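Local coordinates for protein putative isomerase (Sinorhizobium meliloti, PDB 2PPG) that is of unconfirmed function but belongs to the enolase superfamily, with a mandelate racemase/muconate lactonizing enzyme-type N-terminal domain and a TIM-barrel-like C-terminal domain, at residues T80-I83 with I84-L88. Residues are numbered along the deposited sequence; the frame is centred on the assembly and turned at random.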
ATOM      1  N   THR A  80     -34.378   9.915 -23.814  1.00 28.91           N
ATOM      2  CA  THR A  80     -34.300   8.479 -23.612  1.00 28.26           C
ATOM      3  C   THR A  80     -35.050   7.716 -24.691  1.00 30.59           C
ATOM      4  O   THR A  80     -34.522   6.757 -25.250  1.00 28.34           O
ATOM      5  CB  THR A  80     -34.870   8.115 -22.256  1.00 26.14           C
ATOM      6  OG1 THR A  80     -34.315   9.008 -21.285  1.00 27.76           O
ATOM      7  CG2 THR A  80     -34.542   6.667 -21.900  1.00 19.55           C
HETATM    8  N   MSE A  81     -36.272   8.153 -24.987  1.00 32.40           N
HETATM    9  CA  MSE A  81     -37.074   7.527 -26.034  1.00 36.18           C
HETATM   10  C   MSE A  81     -36.426   7.657 -27.407  1.00 33.48           C
HETATM   11  O   MSE A  81     -36.551   6.761 -28.242  1.00 33.51           O
HETATM   12  CB  MSE A  81     -38.485   8.100 -26.058  1.00 36.08           C
HETATM   13  CG  MSE A  81     -39.255   7.789 -24.793  1.00 44.48           C
HETATM   14 SE   MSE A  81     -41.127   8.358 -24.762  1.00 51.76          SE
HETATM   15  CE  MSE A  81     -40.861  10.269 -25.074  1.00 48.16           C
ATOM     16  N   GLU A  82     -35.722   8.761 -27.631  1.00 30.18           N
ATOM     17  CA  GLU A  82     -35.042   8.967 -28.901  1.00 33.13           C
ATOM     18  C   GLU A  82     -33.928   7.930 -29.075  1.00 33.72           C
ATOM     19  O   GLU A  82     -33.801   7.298 -30.128  1.00 32.30           O
ATOM     20  CB  GLU A  82     -34.494  10.394 -28.989  1.00 34.84           C
ATOM     21  CG  GLU A  82     -33.878  10.757 -30.321  1.00 38.29           C
ATOM     22  CD  GLU A  82     -34.865  10.713 -31.474  1.00 41.33           C
ATOM     23  OE1 GLU A  82     -36.070  10.489 -31.223  1.00 43.25           O
ATOM     24  OE2 GLU A  82     -34.435  10.897 -32.639  1.00 41.33           O
ATOM     25  N   ILE A  83     -33.144   7.744 -28.019  1.00 31.37           N
ATOM     26  CA  ILE A  83     -32.110   6.721 -27.995  1.00 30.23           C
ATOM     27  C   ILE A  83     -32.715   5.354 -28.341  1.00 32.11           C
ATOM     28  O   ILE A  83     -32.187   4.629 -29.193  1.00 32.91           O
ATOM     29  CB  ILE A  83     -31.403   6.674 -26.613  1.00 28.08           C
ATOM     30  CG1 ILE A  83     -30.689   8.007 -26.315  1.00 24.81           C
ATOM     31  CG2 ILE A  83     -30.435   5.507 -26.534  1.00 19.67           C
ATOM     32  CD1 ILE A  83     -30.266   8.184 -24.850  1.00 25.79           C
ATOM     33  N   ILE A  84     -33.835   5.029 -27.699  1.00 31.97           N
ATOM     34  CA  ILE A  84     -34.561   3.786 -27.957  1.00 30.22           C
ATOM     35  C   ILE A  84     -35.135   3.695 -29.373  1.00 32.13           C
ATOM     36  O   ILE A  84     -34.996   2.676 -30.035  1.00 36.07           O
ATOM     37  CB  ILE A  84     -35.700   3.598 -26.959  1.00 29.84           C
ATOM     38  CG1 ILE A  84     -35.155   3.617 -25.530  1.00 30.14           C
ATOM     39  CG2 ILE A  84     -36.452   2.302 -27.245  1.00 26.37           C
ATOM     40  CD1 ILE A  84     -36.219   3.600 -24.469  1.00 28.63           C
ATOM     41  N   ASP A  85     -35.781   4.748 -29.847  1.00 33.71           N
ATOM     42  CA  ASP A  85     -36.455   4.669 -31.146  1.00 34.91           C
ATOM     43  C   ASP A  85     -35.532   4.850 -32.351  1.00 35.05           C
ATOM     44  O   ASP A  85     -35.747   4.238 -33.397  1.00 31.86           O
ATOM     45  CB  ASP A  85     -37.616   5.655 -31.193  1.00 37.49           C
ATOM     46  CG  ASP A  85     -38.717   5.289 -30.209  1.00 43.03           C
ATOM     47  OD1 ASP A  85     -38.875   4.083 -29.911  1.00 44.76           O
ATOM     48  OD2 ASP A  85     -39.418   6.201 -29.729  1.00 44.81           O
ATOM     49  N   ASP A  86     -34.505   5.688 -32.193  1.00 34.79           N
ATOM     50  CA  ASP A  86     -33.619   6.036 -33.293  1.00 33.89           C
ATOM     51  C   ASP A  86     -32.474   5.033 -33.449  1.00 34.69           C
ATOM     52  O   ASP A  86     -32.058   4.707 -34.573  1.00 33.12           O
ATOM     53  CB  ASP A  86     -33.064   7.455 -33.116  1.00 32.09           C
ATOM     54  CG  ASP A  86     -32.201   7.892 -34.288  1.00 31.81           C
ATOM     55  OD1 ASP A  86     -32.644   7.764 -35.449  1.00 35.21           O
ATOM     56  OD2 ASP A  86     -31.068   8.356 -34.056  1.00 34.03           O
ATOM     57  N   LEU A  87     -31.969   4.538 -32.324  1.00 30.22           N
ATOM     58  CA  LEU A  87     -30.826   3.639 -32.359  1.00 27.00           C
ATOM     59  C   LEU A  87     -31.143   2.211 -31.945  1.00 30.64           C
ATOM     60  O   LEU A  87     -30.938   1.283 -32.730  1.00 32.81           O
ATOM     61  CB  LEU A  87     -29.686   4.190 -31.504  1.00 25.07           C
ATOM     62  CG  LEU A  87     -28.480   3.270 -31.359  1.00 24.55           C
ATOM     63  CD1 LEU A  87     -27.738   3.101 -32.701  1.00 28.20           C
ATOM     64  CD2 LEU A  87     -27.549   3.766 -30.269  1.00 23.27           C
ATOM     65  N   LEU A  88     -31.643   2.032 -30.727  1.00 30.24           N
ATOM     66  CA  LEU A  88     -31.663   0.703 -30.111  1.00 31.21           C
ATOM     67  C   LEU A  88     -32.642  -0.288 -30.717  1.00 32.40           C
ATOM     68  O   LEU A  88     -32.322  -1.466 -30.879  1.00 35.32           O
ATOM     69  CB  LEU A  88     -31.908   0.816 -28.612  1.00 29.71           C
ATOM     70  CG  LEU A  88     -30.843   1.573 -27.831  1.00 25.45           C
ATOM     71  CD1 LEU A  88     -31.237   1.575 -26.376  1.00 31.48           C
ATOM     72  CD2 LEU A  88     -29.482   0.931 -28.022  1.00 27.91           C
TER
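Ile83 O accepts two backbone hydrogen bonds where helix 77-92 widens from an alpha into a pi-type turn. Leu88 N lies in the carbonyl plane, 3.1 Å from Ile83 O. Leu87 N reaches the same Ile83 O from above that plane, also at 3.1 Å; its N-H...O angle is 145°, against 163° for Leu88. The preceding turn is regular: Ile84 N, Asp85 N and Asp86 N donate hydrogen bonds to Thr80 O, Met81 O and Glu82 O, respectively. The side chains of Ile83 and Leu88 lie side by side and point the same way, with Ile83 CG2 4.0 Å from Leu88 CD1. Both also pack on helix 119-140. On the polar side, Glu82 bends at chi2 (63°), and its OE2 comes within 3.7 Å of Asp86 CB. Glu82 OE2 and Asp86 OD2 are 4.4 Å apart. This like-charge pair is probably eased by Tyr38 of the second subunit, which hydrogen-bonds Asp86 OD2. Asp85 OD2 lies 3.3 Å from Met81 O, two acceptors that do not bond; OD1 is hydrogen-bonded to Ser12 OG and OD2 to His391 ND1. The N-H groups of residues 84 to 88 all find backbone acceptors, while the aspartates tie the helix to strand 7-17, the end of the modelled chain and the second subunit.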